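Long-range contacts in glial cell-derived neurotrophic factor (Rattus norvegicus, PDB 1AGQ), which acts as a neurotrophic growth factor for nerve cells and probably signals by binding cell-surface receptors, as its cystine-knot relatives do: residues N39-L44 with A129-C134; L44-N50 with E63-C69. All blocks are in the same frame, centred on the assembly; numbering follows the deposited sequence.

How the interactions relate
Along the chain the order is 39-44, 44-50, 63-69 and 129-134, so interaction 2 falls entirely within the span bridged by interaction 1. The two centres lie about 14 Å apart. They share Leu44 and strand 43-50. Interaction 1 holds the base of that strand against strand 129-134 in the cystine-knot core. Interaction 2 pairs it with strand 63-70 in a hairpin that projects from the core. The disulfide between Cys69 and Cys132 joins the two, and Ala129 packs on Cys69 beside it. The extended hairpin is thus tied covalently to the compact knot. Both contacts also touch the second subunit.

Interaction 1 of 2, residues N39-L44 with A129-C134; sequences NRGCVL and AKRCGC
Residues 39-44 begin with a type I beta turn from Asn39 to Cys42. Arg40 (-67/-15) and Gly41 (-78/-11) fill its corners, and Cys42 N donates to Asn39 O at 3.2 Å. Val43 and Leu44 are extended. Residues 129-134 run roughly antiparallel. They turn a corner at Lys130 and Arg131, a classic beta bulge, then extend from Cys132 to Cys134. CA of Cys42 lies 6.5 Å from CA of Gly133, and CA of Leu44 lies 6.0 Å from CA of Cys132. No hydrogen bond crosses, so the fit is one of shape and buries 355 Å². Cys42 (chi1 t) pushes its sulfur at the opposite backbone. Cys42 SG sits 3.9 Å from Cys132 CB and 3.7 Å from Gly133 N. This is the cystine knot of the TGF-beta-like fold. The Cys42-Cys103 disulfide threads the ring made by Cys69-Cys132, Cys73-Cys134 and the connecting backbone. Cys134 (chi1 m) sets SG in the notch between Asn39 CB, 3.4 Å away, and Cys42 CB, 4.0 Å away. Leu44 (t, p) is the other bump. Leu44 CD1 wedges between Ala129 CB (3.6 Å) and Cys132 SG (3.4 Å), while Leu44 CD2 lies 3.5 Å from Lys130 O. Cys132 (chi1 m) also brings SG to 3.8 Å from Val43 O. The Val43 CB points away, and on the second subunit Val43 packs against Leu44 while the Arg40 guanidinium hydrogen-bonds to Cys42 O and Cys132 O.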
loop_
_atom_site.group_PDB
_atom_site.type_symbol
_atom_site.label_atom_id
_atom_site.label_comp_id
_atom_site.label_asym_id
_atom_site.label_seq_id
_atom_site.Cartn_x
_atom_site.Cartn_y
_atom_site.Cartn_z
ATOM N N ASN B 39 5.499 0.220 5.418
ATOM C CA ASN B 39 5.032 1.598 5.503
ATOM C C ASN B 39 3.916 1.741 4.477
ATOM O O ASN B 39 4.146 2.190 3.349
ATOM C CB ASN B 39 6.178 2.560 5.182
ATOM C CG ASN B 39 7.144 2.716 6.339
ATOM O OD1 ASN B 39 6.870 3.436 7.300
ATOM N ND2 ASN B 39 8.278 2.042 6.253
ATOM N N ARG B 40 2.715 1.336 4.883
ATOM C CA ARG B 40 1.536 1.366 4.016
ATOM C C ARG B 40 1.061 2.758 3.633
ATOM O O ARG B 40 0.243 2.917 2.713
ATOM C CB ARG B 40 0.394 0.603 4.693
ATOM C CG ARG B 40 0.808 -0.743 5.250
ATOM C CD ARG B 40 0.362 -1.878 4.353
ATOM N NE ARG B 40 -1.094 -1.944 4.250
ATOM C CZ ARG B 40 -1.748 -2.464 3.214
ATOM N NH1 ARG B 40 -1.070 -2.965 2.184
ATOM N NH2 ARG B 40 -3.075 -2.480 3.205
ATOM N N GLY B 41 1.557 3.759 4.345
ATOM C CA GLY B 41 1.191 5.139 4.062
ATOM C C GLY B 41 1.921 5.734 2.862
ATOM O O GLY B 41 1.571 6.826 2.404
ATOM N N CYS B 42 2.943 5.031 2.368
ATOM C CA CYS B 42 3.719 5.459 1.203
ATOM C C CYS B 42 2.924 4.952 0.003
ATOM O O CYS B 42 2.991 3.765 -0.343
ATOM C CB CYS B 42 5.114 4.819 1.242
ATOM S SG CYS B 42 6.185 5.196 -0.189
ATOM N N VAL B 43 2.167 5.845 -0.628
ATOM C CA VAL B 43 1.301 5.437 -1.727
ATOM C C VAL B 43 1.502 6.162 -3.049
ATOM O O VAL B 43 2.049 7.257 -3.099
ATOM C CB VAL B 43 -0.188 5.566 -1.333
ATOM C CG1 VAL B 43 -0.399 5.087 0.101
ATOM C CG2 VAL B 43 -0.638 6.983 -1.447
ATOM N N LEU B 44 1.040 5.508 -4.105
ATOM C CA LEU B 44 1.136 6.013 -5.459
ATOM C C LEU B 44 -0.130 6.813 -5.722
ATOM O O LEU B 44 -1.228 6.376 -5.377
ATOM C CB LEU B 44 1.227 4.824 -6.407
ATOM C CG LEU B 44 1.529 5.022 -7.891
ATOM C CD1 LEU B 44 2.922 5.548 -8.076
ATOM C CD2 LEU B 44 1.375 3.703 -8.601
ATOM N N ALA B 129 6.185 7.759 -11.610
ATOM C CA ALA B 129 6.345 6.589 -10.751
ATOM C C ALA B 129 5.482 5.409 -11.194
ATOM O O ALA B 129 4.348 5.581 -11.656
ATOM C CB ALA B 129 6.008 6.953 -9.309
ATOM N N LYS B 130 6.035 4.211 -11.041
ATOM C CA LYS B 130 5.329 2.981 -11.347
ATOM C C LYS B 130 5.067 2.266 -10.008
ATOM O O LYS B 130 4.011 1.668 -9.798
ATOM C CB LYS B 130 6.203 2.100 -12.242
ATOM C CG LYS B 130 5.593 0.774 -12.612
ATOM C CD LYS B 130 6.382 0.181 -13.778
ATOM C CE LYS B 130 5.947 -1.238 -14.089
ATOM N NZ LYS B 130 6.928 -1.918 -14.981
ATOM N N ARG B 131 6.050 2.339 -9.109
ATOM C CA ARG B 131 5.972 1.697 -7.786
ATOM C C ARG B 131 6.602 2.642 -6.783
ATOM O O ARG B 131 7.597 3.282 -7.099
ATOM C CB ARG B 131 6.786 0.404 -7.772
ATOM C CG ARG B 131 6.061 -0.852 -8.183
ATOM C CD ARG B 131 6.857 -2.081 -7.731
ATOM N NE ARG B 131 8.225 -2.101 -8.256
ATOM C CZ ARG B 131 9.316 -2.286 -7.512
ATOM N NH1 ARG B 131 9.210 -2.470 -6.202
ATOM N NH2 ARG B 131 10.519 -2.285 -8.075
ATOM N N CYS B 132 6.042 2.695 -5.577
ATOM C CA CYS B 132 6.526 3.565 -4.501
ATOM C C CYS B 132 7.167 2.758 -3.382
ATOM O O CYS B 132 6.769 1.621 -3.135
ATOM C CB CYS B 132 5.365 4.357 -3.917
ATOM S SG CYS B 132 4.635 5.464 -5.147
ATOM N N GLY B 133 8.153 3.339 -2.707
ATOM C CA GLY B 133 8.799 2.625 -1.613
ATOM C C GLY B 133 9.564 3.570 -0.714
ATOM O O GLY B 133 9.915 4.684 -1.112
ATOM N N CYS B 134 9.780 3.158 0.528
ATOM C CA CYS B 134 10.542 3.972 1.459
ATOM C C CYS B 134 12.004 3.661 1.185
ATOM O O CYS B 134 12.436 2.518 1.312
ATOM C CB CYS B 134 10.149 3.623 2.896
ATOM S SG CYS B 134 8.475 4.237 3.275
#

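Interaction 2 of 2, residues L44-N50 with E63-C69; sequences LTAIHLN and ELIFRYC
Strands 44-50 and 63-69 form an antiparallel beta hairpin, a finger of the TGF-beta-like cystine-knot fold. Their axes approach to 4.5 Å at 154°. Six backbone hydrogen bonds join them: Thr45 N to Tyr68 O, Ile47 N to Phe66 O, Phe66 N to Ile47 O and Leu49 N to Leu64 O at 2.8 Å, Tyr68 N to Thr45 O and Leu64 N to Leu49 O at 2.9 Å. Non-hydrogen-bonded pairs Leu44-Cys69, Ala46-Arg67, His48-Ile65 and Asn50-Glu63 alternate with these. On the Ile47 face, Ile47 CG2 meets Phe66 CD2 and Leu49 CD1 meets Phe66 CB, both at 3.7 Å. On the other face, Ala46 CB meets Ile65 CG2 at 3.7 Å. Tyr68 (chi1 p) makes a CH-pi contact, Thr45 CB to the Tyr68 ring centroid 3.8 Å. Its OH hydrogen-bonds to His48 NE2 of the second subunit. His48 NE2 makes a weak hydrogen bond to Glu63 OE1 (2.8 Å). A water accepts from Thr45 OG1 at 2.4 Å and donates to Tyr68 O at 3.1 Å.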
loop_
_atom_site.group_PDB
_atom_site.type_symbol
_atom_site.label_atom_id
_atom_site.label_comp_id
_atom_site.label_asym_id
_atom_site.label_seq_id
_atom_site.Cartn_x
_atom_site.Cartn_y
_atom_site.Cartn_z
ATOM N N LEU B 44 1.040 5.508 -4.105
ATOM C CA LEU B 44 1.136 6.013 -5.459
ATOM C C LEU B 44 -0.130 6.813 -5.722
ATOM O O LEU B 44 -1.228 6.376 -5.377
ATOM C CB LEU B 44 1.227 4.824 -6.407
ATOM C CG LEU B 44 1.529 5.022 -7.891
ATOM C CD1 LEU B 44 2.922 5.548 -8.076
ATOM C CD2 LEU B 44 1.375 3.703 -8.601
ATOM N N THR B 45 0.028 8.001 -6.290
ATOM C CA THR B 45 -1.119 8.856 -6.583
ATOM C C THR B 45 -1.038 9.219 -8.059
ATOM O O THR B 45 0.040 9.577 -8.548
ATOM C CB THR B 45 -1.087 10.147 -5.758
ATOM O OG1 THR B 45 -1.193 9.824 -4.371
ATOM C CG2 THR B 45 -2.286 11.050 -6.117
ATOM N N ALA B 46 -2.167 9.119 -8.762
ATOM C CA ALA B 46 -2.202 9.432 -10.192
ATOM C C ALA B 46 -2.961 10.731 -10.507
ATOM O O ALA B 46 -3.951 11.088 -9.852
ATOM C CB ALA B 46 -2.833 8.270 -10.945
ATOM N N ILE B 47 -2.488 11.432 -11.532
ATOM C CA ILE B 47 -3.149 12.647 -11.977
ATOM C C ILE B 47 -3.031 12.712 -13.503
ATOM O O ILE B 47 -1.947 12.565 -14.060
ATOM C CB ILE B 47 -2.536 13.921 -11.314
ATOM C CG1 ILE B 47 -3.251 15.168 -11.832
ATOM C CG2 ILE B 47 -1.044 13.965 -11.520
ATOM C CD1 ILE B 47 -3.097 16.359 -10.916
ATOM N N HIS B 48 -4.163 12.856 -14.175
ATOM C CA HIS B 48 -4.138 12.941 -15.628
ATOM C C HIS B 48 -3.739 14.366 -15.968
ATOM O O HIS B 48 -4.373 15.311 -15.506
ATOM C CB HIS B 48 -5.510 12.638 -16.222
ATOM C CG HIS B 48 -5.569 12.860 -17.703
ATOM N ND1 HIS B 48 -6.604 13.521 -18.322
ATOM C CD2 HIS B 48 -4.678 12.550 -18.678
ATOM C CE1 HIS B 48 -6.351 13.613 -19.615
ATOM N NE2 HIS B 48 -5.193 13.033 -19.858
ATOM N N LEU B 49 -2.681 14.521 -16.758
ATOM C CA LEU B 49 -2.189 15.839 -17.127
ATOM C C LEU B 49 -1.880 15.925 -18.611
ATOM O O LEU B 49 -1.796 14.923 -19.304
ATOM C CB LEU B 49 -0.901 16.163 -16.363
ATOM C CG LEU B 49 -0.844 16.189 -14.825
ATOM C CD1 LEU B 49 0.604 16.214 -14.387
ATOM C CD2 LEU B 49 -1.576 17.398 -14.292
ATOM N N ASN B 50 -1.719 17.150 -19.092
ATOM C CA ASN B 50 -1.335 17.365 -20.476
ATOM C C ASN B 50 0.167 17.497 -20.341
ATOM O O ASN B 50 0.649 18.071 -19.379
ATOM C CB ASN B 50 -1.902 18.683 -21.003
ATOM C CG ASN B 50 -3.407 18.679 -21.053
ATOM O OD1 ASN B 50 -4.045 19.612 -20.534
ATOM N ND2 ASN B 50 -3.990 17.671 -21.650
ATOM N N GLU B 63 -0.863 13.720 -23.722
ATOM C CA GLU B 63 -1.394 13.683 -22.359
ATOM C C GLU B 63 -0.757 12.493 -21.677
ATOM O O GLU B 63 -0.193 11.620 -22.337
ATOM C CB GLU B 63 -2.903 13.462 -22.358
ATOM C CG GLU B 63 -3.689 14.537 -23.068
ATOM C CD GLU B 63 -5.182 14.389 -22.866
ATOM O OE1 GLU B 63 -5.649 13.252 -22.624
ATOM O OE2 GLU B 63 -5.886 15.416 -22.954
ATOM N N LEU B 64 -0.869 12.437 -20.357
ATOM C CA LEU B 64 -0.317 11.319 -19.647
ATOM C C LEU B 64 -0.894 11.245 -18.258
ATOM O O LEU B 64 -1.464 12.216 -17.740
ATOM C CB LEU B 64 1.215 11.447 -19.558
ATOM C CG LEU B 64 1.723 12.388 -18.460
ATOM C CD1 LEU B 64 3.184 12.104 -18.128
ATOM C CD2 LEU B 64 1.551 13.815 -18.933
ATOM N N ILE B 65 -0.797 10.053 -17.685
ATOM C CA ILE B 65 -1.217 9.859 -16.316
ATOM C C ILE B 65 0.125 10.004 -15.568
ATOM O O ILE B 65 1.017 9.173 -15.722
ATOM C CB ILE B 65 -1.750 8.443 -16.070
ATOM C CG1 ILE B 65 -2.932 8.138 -16.996
ATOM C CG2 ILE B 65 -2.177 8.329 -14.629
ATOM C CD1 ILE B 65 -4.129 9.030 -16.756
ATOM N N PHE B 66 0.298 11.079 -14.815
ATOM C CA PHE B 66 1.541 11.254 -14.086
ATOM C C PHE B 66 1.287 10.648 -12.709
ATOM O O PHE B 66 0.235 10.878 -12.118
ATOM C CB PHE B 66 1.877 12.735 -13.968
ATOM C CG PHE B 66 2.945 13.038 -12.951
ATOM C CD1 PHE B 66 4.274 12.748 -13.216
ATOM C CD2 PHE B 66 2.611 13.593 -11.718
ATOM C CE1 PHE B 66 5.259 13.001 -12.273
ATOM C CE2 PHE B 66 3.599 13.845 -10.765
ATOM C CZ PHE B 66 4.921 13.545 -11.048
ATOM N N ARG B 67 2.226 9.848 -12.214
ATOM C CA ARG B 67 2.053 9.260 -10.890
ATOM C C ARG B 67 3.217 9.629 -9.989
ATOM O O ARG B 67 4.357 9.675 -10.416
ATOM C CB ARG B 67 1.913 7.745 -10.994
ATOM C CG ARG B 67 0.718 7.373 -11.852
ATOM C CD ARG B 67 0.364 5.915 -11.673
ATOM N NE ARG B 67 1.363 5.050 -12.289
ATOM C CZ ARG B 67 1.166 3.757 -12.519
ATOM N NH1 ARG B 67 0.012 3.206 -12.172
ATOM N NH2 ARG B 67 2.098 3.025 -13.127
ATOM N N TYR B 68 2.894 9.949 -8.743
ATOM C CA TYR B 68 3.919 10.335 -7.799
ATOM C C TYR B 68 3.707 9.592 -6.495
ATOM O O TYR B 68 2.607 9.113 -6.225
ATOM C CB TYR B 68 3.893 11.851 -7.573
ATOM C CG TYR B 68 2.632 12.382 -6.944
ATOM C CD1 TYR B 68 1.521 12.679 -7.721
ATOM C CD2 TYR B 68 2.562 12.640 -5.570
ATOM C CE1 TYR B 68 0.363 13.230 -7.161
ATOM C CE2 TYR B 68 1.395 13.195 -4.996
ATOM C CZ TYR B 68 0.303 13.487 -5.799
ATOM O OH TYR B 68 -0.870 13.998 -5.251
ATOM N N CYS B 69 4.779 9.511 -5.710
ATOM C CA CYS B 69 4.809 8.821 -4.425
ATOM C C CYS B 69 4.837 9.815 -3.271
ATOM O O CYS B 69 5.533 10.845 -3.316
ATOM C CB CYS B 69 6.065 7.944 -4.364
ATOM S SG CYS B 69 6.168 6.703 -5.673
HETATM O O HOH W 1 1.068 9.419 -3.583
#